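Purine nucleoside phosphorylase (Schistosoma mansoni, PDB 6BI1) catalyses the phosphorolysis of purine nucleosides, probably inosine and guanosine above all, releasing the free base and ribose 1-phosphate. Local coordinates at residues N69-S74 and A82-L87; V112-N117 and M275-I280. All coordinates share one frame; numbering follows the deposited sequence.

Contact 1: N69-S74 and A82-L87; sequences NLVLGS and AMQGRL
Asn69 and Gln84 lie side by side on one face of an antiparallel hairpin and join their amides. Asn69 ND2 donates to Gln84 OE1 at 3.1 Å in a nearly straight bond. The acceptor lies in the amide plane of Asn69, whereas the donor is tilted 26° from the carbonyl plane of Gln84; the two amides are turned 61° apart. Gln84 reaches this position as an extended chain, CG opposite the backbone N (chi1 -174°); a long, flexible amide suits a place where it must serve two partners, for its NE2 bonds Glu42 OE2. In the backbone, the same two residues form a hydrogen-bonded pair, with Gln84 N 2.8 Å from Asn69 O. Val71 and Ala82 make the next such pair; their small apolar side chains share this face and meet Ile41 of helix 39-42. On the other face Leu70 CD2 touches Met83 CG at 4.0 Å, the side chains slanting across each other; long apolar chains suit this buried face, where Met83 extends to Pro101 and Met105 of helix 95-108. The chemistry is thus two-sided: oily against helix 95-108, part polar opposite, where the carboxylate of Glu42 may polarise the Gln84 amide and make OE1 a better acceptor.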
ATOM      1  N   ASN A  69     -26.320  13.427  -4.019  1.00 27.60           N
ATOM      2  CA  ASN A  69     -27.619  13.072  -4.590  1.00 25.69           C
ATOM      3  C   ASN A  69     -27.437  12.066  -5.721  1.00 24.37           C
ATOM      4  O   ASN A  69     -26.432  12.097  -6.438  1.00 24.61           O
ATOM      5  CB  ASN A  69     -28.294  14.282  -5.261  1.00 25.59           C
ATOM      6  CG  ASN A  69     -28.546  15.444  -4.307  1.00 32.82           C
ATOM      7  OD1 ASN A  69     -29.065  15.260  -3.201  1.00 32.78           O
ATOM      8  ND2 ASN A  69     -28.213  16.662  -4.756  1.00 40.23           N
ATOM      9  N   LEU A  70     -28.414  11.167  -5.876  1.00 23.86           N
ATOM     10  CA  LEU A  70     -28.606  10.424  -7.128  1.00 24.70           C
ATOM     11  C   LEU A  70     -29.609  11.190  -7.974  1.00 26.09           C
ATOM     12  O   LEU A  70     -30.635  11.650  -7.465  1.00 30.86           O
ATOM     13  CB  LEU A  70     -29.202   9.033  -6.890  1.00 28.17           C
ATOM     14  CG  LEU A  70     -28.401   7.804  -6.491  1.00 32.25           C
ATOM     15  CD1 LEU A  70     -29.298   6.572  -6.720  1.00 30.62           C
ATOM     16  CD2 LEU A  70     -27.075   7.680  -7.249  1.00 25.75           C
ATOM     17  N   VAL A  71     -29.335  11.307  -9.274  1.00 23.98           N
ATOM     18  CA  VAL A  71     -30.224  12.035 -10.180  1.00 24.83           C
ATOM     19  C   VAL A  71     -30.582  11.129 -11.353  1.00 24.57           C
ATOM     20  O   VAL A  71     -29.696  10.685 -12.087  1.00 25.23           O
ATOM     21  CB  VAL A  71     -29.604  13.351 -10.687  1.00 24.91           C
ATOM     22  CG1 VAL A  71     -30.616  14.119 -11.554  1.00 25.42           C
ATOM     23  CG2 VAL A  71     -29.160  14.217  -9.535  1.00 27.06           C
ATOM     24  N   LEU A  72     -31.875  10.867 -11.545  1.00 24.84           N
ATOM     25  CA  LEU A  72     -32.332  10.013 -12.630  1.00 24.04           C
ATOM     26  C   LEU A  72     -33.163  10.824 -13.624  1.00 25.39           C
ATOM     27  O   LEU A  72     -33.897  11.744 -13.242  1.00 27.68           O
ATOM     28  CB  LEU A  72     -33.173   8.842 -12.106  1.00 25.54           C
ATOM     29  CG  LEU A  72     -32.377   7.810 -11.300  1.00 30.08           C
ATOM     30  CD1 LEU A  72     -32.432   8.141  -9.810  1.00 33.64           C
ATOM     31  CD2 LEU A  72     -32.872   6.401 -11.580  1.00 31.46           C
ATOM     32  N   GLY A  73     -33.074  10.461 -14.902  1.00 25.18           N
ATOM     33  CA  GLY A  73     -33.862  11.140 -15.927  1.00 27.54           C
ATOM     34  C   GLY A  73     -33.376  10.765 -17.316  1.00 28.36           C
ATOM     35  O   GLY A  73     -32.779   9.710 -17.504  1.00 27.03           O
ATOM     36  N   SER A  74     -33.619  11.652 -18.283  1.00 31.88           N
ATOM     37  CA  SER A  74     -33.283  11.383 -19.683  1.00 35.48           C
ATOM     38  C   SER A  74     -32.239  12.354 -20.231  1.00 33.92           C
ATOM     39  O   SER A  74     -32.292  13.561 -19.966  1.00 35.88           O
ATOM     40  CB  SER A  74     -34.518  11.472 -20.583  1.00 41.17           C
ATOM     41  OG  SER A  74     -35.410  10.417 -20.318  1.00 45.50           O
ATOM     42  N   ALA A  82     -27.170   9.328 -12.426  1.00 20.11           N
ATOM     43  CA  ALA A  82     -25.919  10.010 -12.122  1.00 19.93           C
ATOM     44  C   ALA A  82     -25.673  10.065 -10.616  1.00 19.96           C
ATOM     45  O   ALA A  82     -26.608  10.281  -9.825  1.00 20.67           O
ATOM     46  CB  ALA A  82     -25.932  11.452 -12.657  1.00 21.95           C
ATOM     47  N   MET A  83     -24.401   9.936 -10.234  1.00 19.59           N
ATOM     48  CA  MET A  83     -23.949  10.288  -8.887  1.00 21.87           C
ATOM     49  C   MET A  83     -23.516  11.752  -8.880  1.00 24.94           C
ATOM     50  O   MET A  83     -22.613  12.141  -9.632  1.00 28.16           O
ATOM     51  CB  MET A  83     -22.774   9.408  -8.459  1.00 21.79           C
ATOM     52  CG  MET A  83     -23.160   7.981  -8.239  1.00 22.34           C
ATOM     53  SD  MET A  83     -21.874   6.920  -7.524  1.00 25.28           S
ATOM     54  CE  MET A  83     -21.862   7.373  -5.787  1.00 28.75           C
ATOM     55  N   GLN A  84     -24.146  12.560  -8.026  1.00 25.79           N
ATOM     56  CA  GLN A  84     -23.840  13.983  -7.890  1.00 26.62           C
ATOM     57  C   GLN A  84     -23.223  14.169  -6.505  1.00 26.01           C
ATOM     58  O   GLN A  84     -23.943  14.238  -5.502  1.00 26.81           O
ATOM     59  CB  GLN A  84     -25.108  14.816  -8.041  1.00 27.92           C
ATOM     60  CG  GLN A  84     -24.845  16.306  -8.055  1.00 30.00           C
ATOM     61  CD  GLN A  84     -26.106  17.123  -8.273  1.00 35.19           C
ATOM     62  OE1 GLN A  84     -27.112  16.928  -7.594  1.00 34.49           O
ATOM     63  NE2 GLN A  84     -26.053  18.048  -9.226  1.00 41.11           N
ATOM     64  N   GLY A  85     -21.896  14.279  -6.462  1.00 37.24           N
ATOM     65  CA  GLY A  85     -21.146  14.153  -5.224  1.00 35.24           C
ATOM     66  C   GLY A  85     -20.461  12.803  -5.159  1.00 38.62           C
ATOM     67  O   GLY A  85     -21.073  11.778  -4.828  1.00 40.04           O
ATOM     68  N   ARG A  86     -19.176  12.787  -5.468  1.00 42.90           N
ATOM     69  CA  ARG A  86     -18.454  11.532  -5.598  1.00 42.84           C
ATOM     70  C   ARG A  86     -17.817  11.139  -4.266  1.00 34.17           C
ATOM     71  O   ARG A  86     -17.433  11.991  -3.459  1.00 31.81           O
ATOM     72  CB  ARG A  86     -17.382  11.689  -6.676  1.00 51.89           C
ATOM     73  CG  ARG A  86     -16.675  10.432  -7.098  1.00 52.84           C
ATOM     74  CD  ARG A  86     -15.627  10.807  -8.140  1.00 53.23           C
ATOM     75  NE  ARG A  86     -15.126   9.670  -8.894  1.00 48.90           N
ATOM     76  CZ  ARG A  86     -14.518   9.754 -10.075  1.00 49.22           C
ATOM     77  NH1 ARG A  86     -14.333  10.938 -10.675  1.00 49.15           N
ATOM     78  NH2 ARG A  86     -14.104   8.639 -10.662  1.00 50.86           N
ATOM     79  N   LEU A  87     -17.754   9.830  -4.028  1.00 28.86           N
ATOM     80  CA  LEU A  87     -17.097   9.276  -2.852  1.00 25.01           C
ATOM     81  C   LEU A  87     -15.670   8.901  -3.243  1.00 20.69           C
ATOM     82  O   LEU A  87     -15.485   8.087  -4.156  1.00 21.65           O
ATOM     83  CB  LEU A  87     -17.833   7.999  -2.433  1.00 27.52           C
ATOM     84  CG  LEU A  87     -19.334   8.101  -2.220  1.00 35.10           C
ATOM     85  CD1 LEU A  87     -19.927   6.695  -2.210  1.00 35.13           C
ATOM     86  CD2 LEU A  87     -19.615   8.818  -0.930  1.00 40.64           C
TER

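Contact 2: V112-N117 and M275-I280; sequences VLLITN and MWFKEI. With SEM (O-benzyl-L-serine), chain I.
Thr116, whose methyl rests on Phe277, has its hydroxyl OG1 gripped by two groups that follow strand 29-31: the backbone N of Gly34 and the OH of the modified residue CME at position 33. Threonine suits the spot because one branch can be polar and the other greasy. With chi1 at 63°, OG1 sits between the backbone N and the carbonyl carbon, and CG2 is left to meet the helix. It lies over one face of the Phe277 ring, 3.4 Å from CZ and 3.6 Å from CE2, a close methyl-on-ring contact. Leu114, two residues back on the same side of the strand, brings CB to 3.8 Å from Phe277 CE2 at an oblique approach, while its CD1 reaches Ile280 CG2 at 4.2 Å. Phe277 and Ile280 are three residues apart, so one side of the helix presents both to the strand. On another side, the benzyl ring of O-benzyl-L-serine packs against Met275 and Trp276, its C5' 3.6 Å from Trp276 CA. Segment 275-280 of helix 259-283 runs nearly antiparallel to 112-117 and packs on strands 112-121 and 236-246 of the sheet, Phe277 touching Val240, and Ile280 meeting Leu238 and Ile179 of helix 170-182.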
ATOM      1  N   VAL A 112     -23.736   0.314 -18.889  1.00 18.74           N
ATOM      2  CA  VAL A 112     -22.577   1.133 -19.278  1.00 19.15           C
ATOM      3  C   VAL A 112     -22.382   2.236 -18.241  1.00 18.62           C
ATOM      4  O   VAL A 112     -23.350   2.907 -17.865  1.00 18.76           O
ATOM      5  CB  VAL A 112     -22.787   1.763 -20.674  1.00 21.47           C
ATOM      6  CG1 VAL A 112     -21.669   2.763 -20.975  1.00 21.11           C
ATOM      7  CG2 VAL A 112     -22.870   0.696 -21.759  1.00 23.29           C
ATOM      8  N   LEU A 113     -21.131   2.428 -17.779  1.00 17.66           N
ATOM      9  CA  LEU A 113     -20.768   3.472 -16.821  1.00 17.05           C
ATOM     10  C   LEU A 113     -19.750   4.414 -17.470  1.00 17.08           C
ATOM     11  O   LEU A 113     -18.712   3.947 -17.958  1.00 17.83           O
ATOM     12  CB  LEU A 113     -20.179   2.841 -15.548  1.00 16.75           C
ATOM     13  CG  LEU A 113     -19.669   3.765 -14.448  1.00 17.41           C
ATOM     14  CD1 LEU A 113     -20.754   4.694 -13.881  1.00 17.46           C
ATOM     15  CD2 LEU A 113     -19.063   2.919 -13.312  1.00 18.18           C
ATOM     16  N   LEU A 114     -20.076   5.720 -17.514  1.00 17.05           N
ATOM     17  CA  LEU A 114     -19.219   6.774 -18.068  1.00 17.15           C
ATOM     18  C   LEU A 114     -18.642   7.610 -16.924  1.00 17.10           C
ATOM     19  O   LEU A 114     -19.387   8.075 -16.051  1.00 18.07           O
ATOM     20  CB  LEU A 114     -20.012   7.684 -19.025  1.00 17.92           C
ATOM     21  CG  LEU A 114     -20.849   6.973 -20.106  1.00 19.48           C
ATOM     22  CD1 LEU A 114     -21.596   7.990 -20.954  1.00 21.50           C
ATOM     23  CD2 LEU A 114     -19.963   6.108 -21.011  1.00 20.85           C
ATOM     24  N   ILE A 115     -17.307   7.786 -16.911  1.00 16.86           N
ATOM     25  CA  ILE A 115     -16.596   8.422 -15.796  1.00 17.20           C
ATOM     26  C   ILE A 115     -15.656   9.512 -16.315  1.00 17.92           C
ATOM     27  O   ILE A 115     -14.924   9.290 -17.287  1.00 19.70           O
ATOM     28  CB  ILE A 115     -15.779   7.384 -15.002  1.00 18.26           C
ATOM     29  CG1 ILE A 115     -16.648   6.208 -14.549  1.00 19.61           C
ATOM     30  CG2 ILE A 115     -15.115   8.064 -13.803  1.00 18.93           C
ATOM     31  CD1 ILE A 115     -15.813   5.055 -13.919  1.00 20.47           C
ATOM     32  N   THR A 116     -15.638  10.674 -15.638  1.00 18.38           N
ATOM     33  CA  THR A 116     -14.599  11.686 -15.855  1.00 18.83           C
ATOM     34  C   THR A 116     -13.854  11.994 -14.551  1.00 19.11           C
ATOM     35  O   THR A 116     -14.377  11.809 -13.437  1.00 20.55           O
ATOM     36  CB  THR A 116     -15.142  12.991 -16.463  1.00 20.15           C
ATOM     37  OG1 THR A 116     -16.069  13.600 -15.563  1.00 20.70           O
ATOM     38  CG2 THR A 116     -15.825  12.749 -17.813  1.00 21.94           C
ATOM     39  N   ASN A 117     -12.611  12.469 -14.690  1.00 17.62           N
ATOM     40  CA  ASN A 117     -11.807  12.892 -13.552  1.00 17.39           C
ATOM     41  C   ASN A 117     -10.817  13.971 -13.989  1.00 17.26           C
ATOM     42  O   ASN A 117     -10.619  14.209 -15.186  1.00 18.01           O
ATOM     43  CB  ASN A 117     -11.078  11.666 -12.916  1.00 17.97           C
ATOM     44  CG  ASN A 117     -10.058  11.019 -13.855  1.00 20.21           C
ATOM     45  OD1 ASN A 117      -9.122  11.660 -14.324  1.00 20.62           O
ATOM     46  ND2 ASN A 117     -10.223   9.717 -14.114  1.00 22.59           N
ATOM     47  N   MET A 275     -20.882  18.735 -23.750  1.00 23.96           N
ATOM     48  CA  MET A 275     -21.403  18.434 -25.086  1.00 25.26           C
ATOM     49  C   MET A 275     -20.900  17.086 -25.599  1.00 24.82           C
ATOM     50  O   MET A 275     -21.653  16.341 -26.243  1.00 26.62           O
ATOM     51  CB  MET A 275     -21.008  19.554 -26.049  1.00 26.82           C
ATOM     52  CG  MET A 275     -21.740  20.844 -25.787  1.00 29.97           C
ATOM     53  SD  MET A 275     -21.456  22.096 -27.041  1.00 36.53           S
ATOM     54  CE  MET A 275     -19.840  22.729 -26.612  1.00 40.57           C
ATOM     55  N   TRP A 276     -19.624  16.776 -25.360  1.00 23.88           N
ATOM     56  CA  TRP A 276     -19.054  15.495 -25.783  1.00 23.53           C
ATOM     57  C   TRP A 276     -19.785  14.319 -25.134  1.00 22.76           C
ATOM     58  O   TRP A 276     -20.194  13.370 -25.820  1.00 23.56           O
ATOM     59  CB  TRP A 276     -17.576  15.476 -25.398  1.00 22.72           C
ATOM     60  CG  TRP A 276     -16.682  14.393 -26.011  1.00 21.22           C
ATOM     61  CD1 TRP A 276     -16.962  13.560 -27.067  1.00 22.38           C
ATOM     62  CD2 TRP A 276     -15.337  14.092 -25.614  1.00 21.33           C
ATOM     63  NE1 TRP A 276     -15.874  12.750 -27.331  1.00 23.15           N
ATOM     64  CE2 TRP A 276     -14.866  13.064 -26.458  1.00 22.71           C
ATOM     65  CE3 TRP A 276     -14.481  14.597 -24.626  1.00 20.80           C
ATOM     66  CZ2 TRP A 276     -13.584  12.534 -26.343  1.00 23.87           C
ATOM     67  CZ3 TRP A 276     -13.213  14.064 -24.507  1.00 22.08           C
ATOM     68  CH2 TRP A 276     -12.774  13.047 -25.357  1.00 23.32           C
ATOM     69  N   PHE A 277     -19.963  14.362 -23.810  1.00 21.13           N
ATOM     70  CA  PHE A 277     -20.630  13.262 -23.102  1.00 21.55           C
ATOM     71  C   PHE A 277     -22.120  13.164 -23.457  1.00 22.72           C
ATOM     72  O   PHE A 277     -22.661  12.052 -23.528  1.00 23.12           O
ATOM     73  CB  PHE A 277     -20.345  13.313 -21.589  1.00 22.63           C
ATOM     74  CG  PHE A 277     -19.095  12.548 -21.200  1.00 26.17           C
ATOM     75  CD1 PHE A 277     -17.889  12.840 -21.803  1.00 26.30           C
ATOM     76  CD2 PHE A 277     -19.150  11.510 -20.300  1.00 30.89           C
ATOM     77  CE1 PHE A 277     -16.748  12.129 -21.493  1.00 27.74           C
ATOM     78  CE2 PHE A 277     -17.996  10.799 -19.973  1.00 33.21           C
ATOM     79  CZ  PHE A 277     -16.809  11.113 -20.597  1.00 30.31           C
ATOM     80  N   LYS A 278     -22.796  14.293 -23.724  1.00 23.61           N
ATOM     81  CA  LYS A 278     -24.174  14.204 -24.196  1.00 24.51           C
ATOM     82  C   LYS A 278     -24.249  13.450 -25.521  1.00 25.30           C
ATOM     83  O   LYS A 278     -25.138  12.605 -25.712  1.00 24.76           O
ATOM     84  CB  LYS A 278     -24.808  15.595 -24.322  1.00 25.54           C
ATOM     85  CG  LYS A 278     -26.264  15.562 -24.790  1.00 29.09           C
ATOM     86  CD  LYS A 278     -27.029  16.853 -24.490  1.00 35.72           C
ATOM     87  CE  LYS A 278     -26.619  17.975 -25.405  1.00 42.93           C
ATOM     88  NZ  LYS A 278     -27.616  19.100 -25.364  1.00 51.21           N
ATOM     89  N   GLU A 279     -23.327  13.736 -26.447  1.00 25.59           N
ATOM     90  CA  GLU A 279     -23.334  13.049 -27.739  1.00 25.11           C
ATOM     91  C   GLU A 279     -22.938  11.573 -27.599  1.00 23.74           C
ATOM     92  O   GLU A 279     -23.503  10.719 -28.295  1.00 25.70           O
ATOM     93  CB  GLU A 279     -22.442  13.789 -28.746  1.00 25.25           C
ATOM     94  CG  GLU A 279     -22.392  13.195 -30.164  1.00 28.18           C
ATOM     95  CD  GLU A 279     -23.658  13.429 -30.988  1.00 34.61           C
ATOM     96  OE1 GLU A 279     -24.601  14.083 -30.501  1.00 34.80           O
ATOM     97  OE2 GLU A 279     -23.705  12.950 -32.141  1.00 40.98           O
ATOM     98  N   ILE A 280     -21.974  11.247 -26.724  1.00 22.10           N
ATOM     99  CA  ILE A 280     -21.633   9.839 -26.471  1.00 23.08           C
ATOM    100  C   ILE A 280     -22.861   9.074 -25.979  1.00 23.74           C
ATOM    101  O   ILE A 280     -23.172   7.983 -26.476  1.00 25.24           O
ATOM    102  CB  ILE A 280     -20.457   9.718 -25.475  1.00 21.98           C
ATOM    103  CG1 ILE A 280     -19.144  10.201 -26.096  1.00 23.21           C
ATOM    104  CG2 ILE A 280     -20.314   8.257 -24.976  1.00 22.92           C
ATOM    105  CD1 ILE A 280     -18.043  10.490 -25.100  1.00 23.58           C
TER
HETATM  106  C   SEM I 308     -23.884  18.080 -34.998  1.00 45.30           C
HETATM  107  O   SEM I 308     -24.512  19.294 -34.669  1.00 44.02           O
HETATM  108  CA  SEM I 308     -22.644  17.874 -34.124  1.00 43.53           C
HETATM  109  N   SEM I 308     -21.791  19.060 -34.141  1.00 41.78           N
HETATM  110  CB  SEM I 308     -23.084  17.576 -32.690  1.00 41.95           C
HETATM  111  OG  SEM I 308     -21.934  17.572 -31.903  1.00 39.23           O
HETATM  112  C'  SEM I 308     -22.147  17.645 -30.523  1.00 37.70           C
HETATM  113  C1' SEM I 308     -20.798  17.977 -29.910  1.00 36.31           C
HETATM  114  C2' SEM I 308     -20.343  19.425 -29.789  1.00 38.19           C
HETATM  115  C3' SEM I 308     -19.166  19.706 -29.264  1.00 36.92           C
HETATM  116  C4' SEM I 308     -18.276  18.573 -28.784  1.00 34.13           C
HETATM  117  C5' SEM I 308     -18.669  17.321 -28.906  1.00 31.90           C
HETATM  118  C6' SEM I 308     -20.023  16.999 -29.496  1.00 33.50           C

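Both contacts belong to one mixed sheet, their centres about 13 Å apart, with strand 29-31 lying between strands 78-84 and 112-121. Arg86, just beyond the hairpin strand of contact 1, ties them directly: its NH1 lies 2.9 Å from Thr116 O, a probable hydrogen bond, and its NH2 packs 3.3 Å from Ile115 CG2. The same guanidinium pairs with Glu226 and reaches Thr223, which also bonds Asn117 of strand 112-121. Arg86 probably corresponds to the arginine that helps bind phosphate in trimeric purine nucleoside phosphorylases, so this junction probably lies by the phosphate pocket. O-benzyl-L-serine is remote from it, C5' being 20.7 Å from Arg86 CZ; it touches contact 2 through the helix alone, and is also held by Asn183.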